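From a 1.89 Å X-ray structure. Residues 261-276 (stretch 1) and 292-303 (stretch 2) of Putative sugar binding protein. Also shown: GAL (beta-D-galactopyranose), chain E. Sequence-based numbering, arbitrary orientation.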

# COMPACT_ATOMS: atom_id res chain seq x y z
N ILE A 261 9.34 1.59 17.13
CA ILE A 261 8.73 0.58 16.27
C ILE A 261 9.55 -0.69 16.36
O ILE A 261 10.78 -0.66 16.36
N ALA A 262 8.86 -1.83 16.45
CA ALA A 262 9.53 -3.12 16.57
C ALA A 262 9.78 -3.81 15.23
O ALA A 262 10.75 -4.56 15.08
N ALA A 263 8.91 -3.59 14.25
CA ALA A 263 9.04 -4.32 13.00
C ALA A 263 8.28 -3.58 11.92
O ALA A 263 7.43 -2.73 12.21
N THR A 264 8.58 -3.91 10.67
CA THR A 264 7.78 -3.33 9.59
C THR A 264 7.84 -4.23 8.36
O THR A 264 8.82 -4.95 8.14
N VAL A 265 6.77 -4.20 7.58
CA VAL A 265 6.63 -5.04 6.40
C VAL A 265 7.20 -4.31 5.19
O VAL A 265 6.78 -3.19 4.86
N VAL A 266 8.15 -4.95 4.51
CA VAL A 266 8.82 -4.32 3.37
C VAL A 266 7.95 -4.44 2.13
O VAL A 266 7.32 -5.48 1.89
N GLN A 267 7.90 -3.37 1.34
CA GLN A 267 7.39 -3.46 -0.02
C GLN A 267 8.45 -2.90 -0.96
O GLN A 267 9.46 -2.35 -0.52
N GLU A 268 8.20 -2.99 -2.26
CA GLU A 268 9.13 -2.49 -3.27
C GLU A 268 8.42 -1.49 -4.17
O GLU A 268 8.16 -1.78 -5.34
N PRO A 269 8.11 -0.29 -3.65
CA PRO A 269 7.36 0.68 -4.47
C PRO A 269 8.07 1.09 -5.75
O PRO A 269 7.44 1.16 -6.81
N TYR A 270 9.37 1.42 -5.67
CA TYR A 270 10.10 1.81 -6.86
C TYR A 270 10.03 0.72 -7.92
O TYR A 270 9.81 0.99 -9.10
N GLU A 271 10.19 -0.53 -7.48
CA GLU A 271 10.23 -1.65 -8.42
C GLU A 271 8.86 -1.89 -9.06
O GLU A 271 8.78 -2.22 -10.25
N MET A 272 7.76 -1.74 -8.30
CA MET A 272 6.48 -1.96 -8.97
C MET A 272 6.20 -0.86 -9.99
O MET A 272 5.62 -1.13 -11.05
N GLY A 273 6.62 0.38 -9.72
CA GLY A 273 6.45 1.43 -10.72
C GLY A 273 7.30 1.19 -11.95
O GLY A 273 6.83 1.34 -13.09
N TYR A 274 8.57 0.81 -11.75
CA TYR A 274 9.46 0.49 -12.86
C TYR A 274 8.94 -0.70 -13.67
O TYR A 274 8.86 -0.65 -14.90
N LYS A 275 8.57 -1.78 -12.98
CA LYS A 275 8.11 -2.97 -13.70
C LYS A 275 6.75 -2.76 -14.34
O LYS A 275 6.49 -3.32 -15.40
N ALA A 276 5.87 -1.96 -13.72
CA ALA A 276 4.58 -1.71 -14.34
C ALA A 276 4.73 -1.00 -15.69
O ALA A 276 3.96 -1.25 -16.62
N VAL A 292 0.44 -12.12 -12.83
CA VAL A 292 0.76 -11.55 -11.52
C VAL A 292 2.27 -11.56 -11.32
O VAL A 292 2.91 -12.60 -11.48
N THR A 293 2.82 -10.40 -11.00
CA THR A 293 4.21 -10.27 -10.57
C THR A 293 4.19 -9.70 -9.16
O THR A 293 3.94 -8.51 -8.97
N ASN A 294 4.45 -10.55 -8.16
CA ASN A 294 4.46 -10.11 -6.76
C ASN A 294 5.86 -9.65 -6.40
O ASN A 294 6.78 -10.47 -6.32
N THR A 295 6.02 -8.35 -6.16
CA THR A 295 7.30 -7.85 -5.68
C THR A 295 7.53 -8.31 -4.24
O THR A 295 6.60 -8.68 -3.51
N GLU A 296 8.80 -8.31 -3.85
CA GLU A 296 9.23 -8.88 -2.56
C GLU A 296 8.49 -8.25 -1.38
O GLU A 296 8.26 -7.04 -1.35
N THR A 297 8.11 -9.09 -0.40
CA THR A 297 7.63 -8.60 0.89
C THR A 297 8.20 -9.51 1.98
O THR A 297 8.40 -10.71 1.76
N LYS A 298 8.49 -8.91 3.13
CA LYS A 298 9.10 -9.61 4.26
C LYS A 298 9.08 -8.68 5.45
O LYS A 298 9.12 -7.46 5.29
N VAL A 299 9.04 -9.25 6.64
CA VAL A 299 9.12 -8.46 7.86
C VAL A 299 10.59 -8.24 8.19
O VAL A 299 11.39 -9.17 8.14
N ILE A 300 10.95 -7.00 8.49
CA ILE A 300 12.28 -6.68 8.96
C ILE A 300 12.17 -6.08 10.35
O ILE A 300 11.14 -5.51 10.73
N ARG A 301 13.25 -6.20 11.11
CA ARG A 301 13.37 -5.64 12.44
C ARG A 301 14.66 -4.84 12.50
O ARG A 301 15.40 -4.75 11.51
N LYS A 302 14.93 -4.25 13.66
CA LYS A 302 16.12 -3.43 13.85
C LYS A 302 17.41 -4.19 13.53
O LYS A 302 18.38 -3.58 13.07
N LYS A 303 17.44 -5.50 13.77
CA LYS A 303 18.62 -6.30 13.46
C LYS A 303 18.91 -6.37 11.97
O LYS A 303 20.00 -6.80 11.57

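The two stretches meet as antiparallel strands, and their central pairing is satisfied by main-chain atoms. Thr264 N donates to Ile300 O (3.0 Å), and Ile300 N returns the bond to Thr264 O (3.0 Å, nearly linear at 174°). Val266 N donates to Lys298 O at 2.8 Å. The reciprocal bond is missing: Val266 O instead accepts from the hydroxyl of Thr297, OG1 to O 2.9 Å, a geometry reached with chi1 of Thr297 in t. Lys298 N is buried by the contact and has no partner in the model. Weaker CA-H...O contacts supplement the pairing, among them Thr297 CA to Val266 O at 3.3 Å.

Side chains alternate between the two faces of this small sheet. On one face, Ala263 and Val265 lie against Val299, with Ala263 CB 3.8 Å from Val299 CG1 and Val265 CG2 4.2 Å from Val299 CG2; both valines are t. The other face carries Thr264, Val266, Lys298 and Ile300. Here Val266 (t) brings CG2 to within 3.5 Å of CG2 of Ile300 (chi1 p), while CG2 of Thr264 (t) rests 3.8 Å from Ile300 CG1. The hydroxyl of Thr264 is bonded elsewhere in the structure.

Beyond the strands, water takes over where direct bonds give out. Water 3 accepts from Glu268 N (2.9 Å), donates to Glu296 O (2.8 Å) and lies 2.6 Å from Thr295 OG1, so three polar atoms from both stretches share one molecule. Glu268, at the N-cap position, is m at chi1 and chi2, and its CB packs 4.0 Å from Thr295 CB. Thr295 (p) points toward the helix, its OG1 3.6 Å from Met272 CE and its CG2 3.8 Å from Glu271 OE1. Glu271 OE1 accepts from water 4 (2.6 Å), which in turn accepts from Glu296 N (2.8 Å). The other oxygen of Glu271, OE2, forms a salt bridge with Lys275 NZ at 3.5 Å, and the extended lysine places NZ 4.2 Å from Thr293 CG2.

At the opposite end of the pairing, Ala262 O receives two waters. Water 1 donates to Ala262 O at 2.7 Å and accepts from Lys302 N at 2.8 Å; water 2 donates to Ala262 O at 3.2 Å and accepts a weak bond from Arg301 NE at 3.3 Å.

Gln267 points away from the second stretch and serves the ligand instead: its NE2 donates to O2 of the galactose (3.1 Å, 172°), in keeping with a sugar binding protein.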

# COMPACT_ATOMS: atom_id res chain seq x y z
CB ILE A 261 8.63 1.10 14.82
CG1 ILE A 261 7.65 2.28 14.77
CG2 ILE A 261 8.20 -0.01 13.87
CD1 ILE A 261 7.45 2.89 13.39
CB ALA A 262 8.72 -4.06 17.46
CB ALA A 263 8.49 -5.74 13.12
CB THR A 264 8.22 -1.88 9.28
OG1 THR A 264 7.19 -1.24 8.52
CG2 THR A 264 9.53 -1.84 8.51
CB VAL A 265 5.17 -5.44 6.17
CG1 VAL A 265 5.07 -6.38 4.96
CG2 VAL A 265 4.61 -6.11 7.43
CB VAL A 266 10.20 -4.95 3.14
CG1 VAL A 266 10.89 -4.31 1.94
CG2 VAL A 266 11.06 -4.82 4.40
CB GLN A 267 6.06 -2.70 -0.19
CG GLN A 267 4.87 -3.23 0.61
CD GLN A 267 3.57 -2.61 0.15
OE1 GLN A 267 2.86 -3.18 -0.68
NE2 GLN A 267 3.26 -1.42 0.67
CB GLU A 268 9.72 -3.63 -4.10
CG GLU A 268 10.38 -4.74 -3.29
CD GLU A 268 11.59 -4.28 -2.48
OE1 GLU A 268 12.09 -3.15 -2.70
OE2 GLU A 268 12.05 -5.07 -1.61
CB PRO A 269 7.15 1.87 -3.52
CG PRO A 269 8.11 1.64 -2.35
CD PRO A 269 8.25 0.17 -2.25
CB TYR A 270 11.56 2.12 -6.51
CG TYR A 270 12.43 2.54 -7.68
CD1 TYR A 270 12.95 1.61 -8.57
CD2 TYR A 270 12.79 3.88 -7.85
CE1 TYR A 270 13.75 1.99 -9.62
CE2 TYR A 270 13.59 4.27 -8.90
CZ TYR A 270 14.07 3.32 -9.78
OH TYR A 270 14.87 3.71 -10.82
CB GLU A 271 10.73 -2.90 -7.71
CG GLU A 271 10.91 -4.10 -8.65
CD GLU A 271 11.37 -5.35 -7.93
OE1 GLU A 271 11.20 -5.44 -6.69
OE2 GLU A 271 11.91 -6.25 -8.61
CB MET A 272 5.32 -2.12 -7.97
CG MET A 272 5.26 -1.24 -6.75
SD MET A 272 3.92 -1.75 -5.61
CE MET A 272 4.79 -2.56 -4.27
CB TYR A 274 10.87 0.20 -12.32
CG TYR A 274 11.94 0.01 -13.37
CD1 TYR A 274 12.65 1.10 -13.86
CD2 TYR A 274 12.26 -1.26 -13.87
CE1 TYR A 274 13.63 0.94 -14.81
CE2 TYR A 274 13.24 -1.43 -14.83
CZ TYR A 274 13.92 -0.32 -15.29
OH TYR A 274 14.90 -0.45 -16.23
CB LYS A 275 8.07 -4.17 -12.75
CG LYS A 275 9.44 -4.76 -12.47
CD LYS A 275 9.34 -6.05 -11.69
CE LYS A 275 10.68 -6.78 -11.66
NZ LYS A 275 10.52 -8.16 -11.15
CB ALA A 276 3.69 -0.88 -13.42
CB VAL A 292 0.07 -12.30 -10.37
CG1 VAL A 292 0.60 -11.81 -9.02
CG2 VAL A 292 -1.44 -12.14 -10.44
CB THR A 293 5.01 -9.37 -11.52
OG1 THR A 293 5.03 -9.93 -12.84
CG2 THR A 293 6.46 -9.22 -11.03
CB ASN A 294 4.01 -11.21 -5.81
CG ASN A 294 2.53 -11.47 -5.88
OD1 ASN A 294 2.10 -12.62 -5.94
ND2 ASN A 294 1.73 -10.40 -5.90
CB THR A 295 7.36 -6.33 -5.82
OG1 THR A 295 6.18 -5.73 -5.26
CG2 THR A 295 7.44 -5.94 -7.32
CB GLU A 296 10.74 -8.66 -2.40
CG GLU A 296 11.31 -8.92 -1.02
CD GLU A 296 11.62 -10.39 -0.79
OE1 GLU A 296 10.88 -11.24 -1.34
OE2 GLU A 296 12.60 -10.70 -0.09
CB THR A 297 6.08 -8.53 0.97
OG1 THR A 297 5.68 -7.84 2.18
CG2 THR A 297 5.45 -9.91 0.96
CB LYS A 298 10.54 -10.02 3.96
CG LYS A 298 11.45 -8.84 3.65
CD LYS A 298 12.92 -9.19 3.79
CE LYS A 298 13.76 -8.52 2.70
NZ LYS A 298 15.23 -8.62 2.95
CB VAL A 299 8.38 -9.15 9.02
CG1 VAL A 299 8.48 -8.31 10.30
CG2 VAL A 299 6.92 -9.34 8.64
CB ILE A 300 13.04 -5.73 8.02
CG1 ILE A 300 12.28 -4.41 7.89
CG2 ILE A 300 13.26 -6.40 6.65
CD1 ILE A 300 13.15 -3.17 8.00
CB ARG A 301 13.34 -6.75 13.51
CG ARG A 301 12.06 -7.58 13.49
CD ARG A 301 12.18 -8.86 14.30
NE ARG A 301 10.91 -9.58 14.41
CZ ARG A 301 10.50 -10.50 13.54
NH1 ARG A 301 11.25 -10.80 12.48
NH2 ARG A 301 9.33 -11.11 13.71
CB LYS A 302 16.16 -2.90 15.28
CG LYS A 302 17.34 -2.01 15.61
CD LYS A 302 17.42 -1.78 17.11
CE LYS A 302 18.72 -1.09 17.50
NZ LYS A 302 18.82 0.26 16.90
CB LYS A 303 18.48 -7.72 14.02
CG LYS A 303 17.41 -8.55 13.31
CD LYS A 303 17.32 -9.99 13.79
CE LYS A 303 16.97 -10.07 15.27
NZ LYS A 303 15.89 -9.11 15.66
C1 GAL E . 1.22 1.71 1.46
C2 GAL E . 0.29 1.26 0.35
C3 GAL E . -0.04 2.41 -0.61
C4 GAL E . -0.60 3.60 0.15
C5 GAL E . 0.31 3.97 1.31
C6 GAL E . -0.30 5.04 2.22
O1 GAL E . 1.47 0.63 2.34
O2 GAL E . 0.87 0.20 -0.41
O3 GAL E . -1.03 2.02 -1.50
O4 GAL E . -1.90 3.28 0.66
O5 GAL E . 0.64 2.82 2.18
O6 GAL E . 0.69 5.63 3.04
O HOH W 1 13.26 -4.20 15.92
O HOH W 2 10.45 -7.29 16.72
O HOH W 3 6.48 -5.33 -2.66
O HOH W 4 10.64 -7.84 -5.92